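Local coordinates for putative dehydrogenase (Amycolatopsis orientalis, PDB 5A9T), which reduces imines to amines as an NADPH-dependent imine reductase, with stereoselectivity, and is related to the 3-hydroxyisobutyrate dehydrogenase family, at residues 14-19 against 119-124; 69-74 against 93-98. One frame throughout, in Å; residues are numbered along the deposited sequence.

Contact 1 (14-19 against 119-124); sequences GPMGSA and GAIMVP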
# COMPACT_ATOMS: atom_id res chain seq x y z
N GLY A 14 25.26 -9.59 16.72
CA GLY A 14 23.83 -9.89 16.87
C GLY A 14 23.33 -10.66 15.67
O GLY A 14 24.06 -11.05 14.73
N PRO A 15 22.03 -10.91 15.59
CA PRO A 15 21.51 -11.74 14.47
C PRO A 15 21.80 -11.10 13.07
O PRO A 15 22.15 -11.82 12.15
CB PRO A 15 19.97 -11.63 14.76
CG PRO A 15 19.89 -11.54 16.23
CD PRO A 15 21.05 -10.63 16.66
N MET A 16 21.67 -9.78 13.00
CA MET A 16 21.97 -9.08 11.76
C MET A 16 23.45 -9.15 11.45
O MET A 16 23.87 -9.52 10.36
CB MET A 16 21.45 -7.67 11.73
CG MET A 16 21.64 -7.10 10.31
SD MET A 16 20.79 -7.93 8.96
CE MET A 16 19.20 -7.29 9.15
N GLY A 17 24.34 -8.76 12.39
CA GLY A 17 25.76 -8.84 12.12
C GLY A 17 26.30 -10.19 11.77
O GLY A 17 27.15 -10.32 10.93
N SER A 18 25.75 -11.18 12.47
CA SER A 18 26.10 -12.50 12.12
C SER A 18 25.72 -12.90 10.70
O SER A 18 26.47 -13.56 9.95
CB SER A 18 25.43 -13.48 13.09
OG SER A 18 25.92 -13.29 14.40
N ALA A 19 24.50 -12.48 10.24
CA ALA A 19 24.09 -12.72 8.86
C ALA A 19 25.00 -12.02 7.81
O ALA A 19 25.32 -12.55 6.80
CB ALA A 19 22.64 -12.33 8.65
N GLY A 119 24.29 2.81 6.04
CA GLY A 119 23.38 2.01 5.27
C GLY A 119 22.22 1.51 6.09
O GLY A 119 22.33 1.27 7.30
N ALA A 120 21.13 1.26 5.37
CA ALA A 120 19.92 0.73 5.97
C ALA A 120 19.56 -0.59 5.31
O ALA A 120 19.40 -0.67 4.07
CB ALA A 120 18.76 1.74 5.81
N ILE A 121 19.45 -1.63 6.10
CA ILE A 121 19.16 -2.97 5.60
C ILE A 121 17.65 -3.17 5.50
O ILE A 121 16.96 -3.00 6.48
CB ILE A 121 19.76 -3.98 6.55
CG1 ILE A 121 21.28 -3.75 6.68
CG2 ILE A 121 19.45 -5.36 6.03
CD1 ILE A 121 21.92 -4.55 7.81
N MET A 122 17.17 -3.47 4.30
CA MET A 122 15.71 -3.48 4.04
C MET A 122 15.10 -4.82 4.11
O MET A 122 13.95 -4.92 3.70
CB MET A 122 15.45 -2.78 2.75
CG MET A 122 15.95 -1.36 2.69
SD MET A 122 15.42 -0.27 4.01
CE MET A 122 13.63 -0.23 3.74
N VAL A 123 15.77 -5.79 4.64
CA VAL A 123 15.27 -7.18 4.71
C VAL A 123 15.68 -7.77 6.01
O VAL A 123 16.55 -7.28 6.74
CB VAL A 123 15.76 -8.06 3.50
CG1 VAL A 123 15.26 -7.47 2.24
CG2 VAL A 123 17.31 -8.15 3.57
N PRO A 124 15.07 -8.85 6.43
CA PRO A 124 15.53 -9.50 7.64
C PRO A 124 16.84 -10.25 7.46
O PRO A 124 17.26 -10.56 6.31
CB PRO A 124 14.34 -10.49 8.04
CG PRO A 124 13.37 -10.28 6.94
CD PRO A 124 13.82 -9.40 5.87

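Contact 2 (69-74 against 93-98); sequences LADYDA and NLNSGT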
# COMPACT_ATOMS: atom_id res chain seq x y z
N LEU A 69 26.24 -2.62 15.35
CA LEU A 69 26.27 -2.71 16.84
C LEU A 69 24.86 -2.81 17.34
O LEU A 69 23.92 -2.48 16.66
CB LEU A 69 26.96 -1.50 17.43
CG LEU A 69 28.44 -1.29 17.03
CD1 LEU A 69 28.82 0.10 17.51
CD2 LEU A 69 29.38 -2.28 17.54
N ALA A 70 24.72 -3.22 18.63
CA ALA A 70 23.44 -3.12 19.29
C ALA A 70 22.89 -1.69 19.31
O ALA A 70 23.68 -0.71 19.35
CB ALA A 70 23.62 -3.69 20.76
N ASP A 71 21.57 -1.48 19.32
CA ASP A 71 21.00 -0.09 19.36
C ASP A 71 21.53 0.80 20.50
O ASP A 71 21.77 1.98 20.39
CB ASP A 71 19.44 -0.03 19.44
CG ASP A 71 18.74 -0.79 18.31
OD1 ASP A 71 19.39 -1.09 17.26
OD2 ASP A 71 17.52 -1.08 18.44
N TYR A 72 21.72 0.17 21.65
CA TYR A 72 22.05 1.02 22.83
C TYR A 72 23.53 1.34 22.87
O TYR A 72 23.98 2.10 23.73
CB TYR A 72 21.65 0.30 24.15
CG TYR A 72 22.38 -0.98 24.38
CD1 TYR A 72 21.88 -2.17 23.87
CD2 TYR A 72 23.61 -1.04 25.10
CE1 TYR A 72 22.54 -3.34 24.06
CE2 TYR A 72 24.28 -2.25 25.28
CZ TYR A 72 23.73 -3.40 24.72
OH TYR A 72 24.31 -4.60 24.89
N ASP A 73 24.33 0.75 21.95
CA ASP A 73 25.78 0.94 21.93
C ASP A 73 25.91 2.11 20.94
O ASP A 73 24.89 2.65 20.36
CB ASP A 73 26.42 -0.32 21.38
CG ASP A 73 27.94 -0.46 21.70
OD1 ASP A 73 28.66 0.48 22.29
OD2 ASP A 73 28.56 -1.51 21.40
N ALA A 74 27.15 2.52 20.80
CA ALA A 74 27.51 3.73 20.04
C ALA A 74 28.86 3.46 19.39
O ALA A 74 29.82 3.01 20.01
CB ALA A 74 27.74 4.92 20.85
N ASN A 93 28.45 1.76 8.28
CA ASN A 93 27.62 1.63 9.43
C ASN A 93 26.21 1.24 9.05
O ASN A 93 25.53 2.06 8.46
CB ASN A 93 27.59 2.95 10.16
CG ASN A 93 26.91 2.84 11.53
OD1 ASN A 93 26.38 1.81 11.92
ND2 ASN A 93 26.92 4.00 12.31
N LEU A 94 25.82 0.05 9.50
CA LEU A 94 24.48 -0.50 9.12
C LEU A 94 23.52 -0.41 10.27
O LEU A 94 22.41 -1.00 10.16
CB LEU A 94 24.65 -1.85 8.55
CG LEU A 94 25.48 -1.97 7.31
CD1 LEU A 94 25.65 -3.39 6.82
CD2 LEU A 94 24.95 -1.10 6.16
N ASN A 95 23.78 0.37 11.29
CA ASN A 95 22.75 0.47 12.39
C ASN A 95 22.67 1.79 13.05
O ASN A 95 22.64 1.86 14.32
CB ASN A 95 22.84 -0.70 13.36
CG ASN A 95 21.61 -0.85 14.31
OD1 ASN A 95 20.53 -0.53 13.92
ND2 ASN A 95 21.84 -1.24 15.58
N SER A 96 22.65 2.86 12.27
CA SER A 96 22.41 4.15 12.90
C SER A 96 20.92 4.22 13.34
O SER A 96 19.99 3.77 12.68
CB SER A 96 22.68 5.34 12.06
OG SER A 96 24.03 5.54 11.74
N GLY A 97 20.73 4.87 14.43
CA GLY A 97 19.29 4.97 14.95
C GLY A 97 18.48 6.02 14.22
O GLY A 97 17.23 5.78 13.88
N THR A 98 19.10 7.17 13.96
CA THR A 98 18.47 8.32 13.37
C THR A 98 19.26 9.08 12.37
O THR A 98 20.50 8.92 12.32
CB THR A 98 18.12 9.39 14.46
OG1 THR A 98 19.35 9.91 14.99
CG2 THR A 98 17.30 8.79 15.62
O HOH W 1 26.18 0.08 14.23

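Contact 1 (14-19 against 119-124)
Met16 meets Ile121, Val123 and Pro124 across this contact, and it is the one residue of 14-19 whose side chain does so. The segment begins at Gly14, the N-cap of helix 15-26. Its carbonyl oxygen accepts the backbone N-H of Ser18, with Gly14 O to Ser18 N at 2.8 Å. Pro15 follows as the first residue of the helix, and Met16 leaves the first turn toward strand 115-121. Its CG stands opposite the backbone N (chi1 -172°), which sends the chain outward from the helix. Bends at chi2 and chi3 then bring the sulfur and methyl up to the branches of Ile121. The two side chains reach toward each other tip to tip. Met16 CG lies 3.6 Å from Ile121 CD1, and Met16 SD touches the same methyl at 3.7 Å. The end of the chain takes the other branch, with Met16 CE 3.7 Å from Ile121 CG2.

Gly14 and Gly17 fit the glycine-rich GxGxxG pattern of a Rossmann fold, which runs from the turn after strand 7-11 into the first turn of helix 15-26. Gly14, Met16 and Gly17 bind NADP(+) in a structure of this protein, but the cofactor is not bound to this chain here. Met16 therefore belongs to the cofactor site and also packs against the end of strand 115-121.

Past the strand, the backbone of Val123 and Pro124 comes up to the end of Met16. Met16 CE comes within 3.6 Å of Val123 O and 4.1 Å of Pro124 C, so the methyl lies against backbone there. Cys68, Pro125 and Val128 also touch Met16, while Phe135 of strand 134-139 packs on Ile121. Further along the helix, Ala19 N hydrogen-bonds to Pro15 O at 3.1 Å.

Contact 2 (69-74 against 93-98)
The carboxamide of Asn95 meets Leu69 O and Asp71 OD1 at its ND2 edge, and both acceptors lie close to the amide plane. The amide and the Asp71 carboxylate are turned 48° against each other. These loops follow strands 64-67 and 90-93 of the Rossmann domain, which are neighbours in the parallel part of its sheet. Ala70 and Asn95 bind NADP(+) in a structure of this protein, although this chain holds no cofactor.

Asn95 ND2 gives both hydrogen bonds across the loops. The shorter one, from Asn95 ND2 to Leu69 O, is 2.7 Å long, and the donor lies nearly along the C=O axis. The other, from Asn95 ND2 to Asp71 OD1, is 3.0 Å and straighter, with an N-H...O angle of 167°. CG of Asn95 points away from its own backbone N (chi1 -166°), which carries the amide across to the 69-74 loop. Together the two bonds fix the rotation of the amide. The negative carboxylate probably strengthens the polarity of the N-H it accepts.

Asp71 lies within a type I turn, closed by Asp73 N to Ala70 O. On the other loop, Asn93 forms an Asx turn, its OD1 accepting Asn95 N from above the carbonyl plane. A water joins the loops as well, accepting from Leu69 N and donating to Asn93 OD1, at 2.9 Å from each.

Both contacts are surface contacts within the Rossmann-type domain, and each holds residues of the NADP(+) site. Contact 1 joins the first turn of a helix to the end of a strand, whereas contact 2 joins two loops that follow neighbouring strands. Their chemistry differs accordingly. Contact 1 is mainly apolar packing of a methionine on an isoleucine, its methyl also lying against backbone; contact 2 is made by an amide, a carboxylate, a carbonyl and a water. Contact 2 is nested in sequence inside the loop closed by contact 1. The two also touch: Gly119 N probably hydrogen-bonds to Asn93 O at 2.8 Å, and Ile121 CD1 packs on Leu94 CB at 3.9 Å.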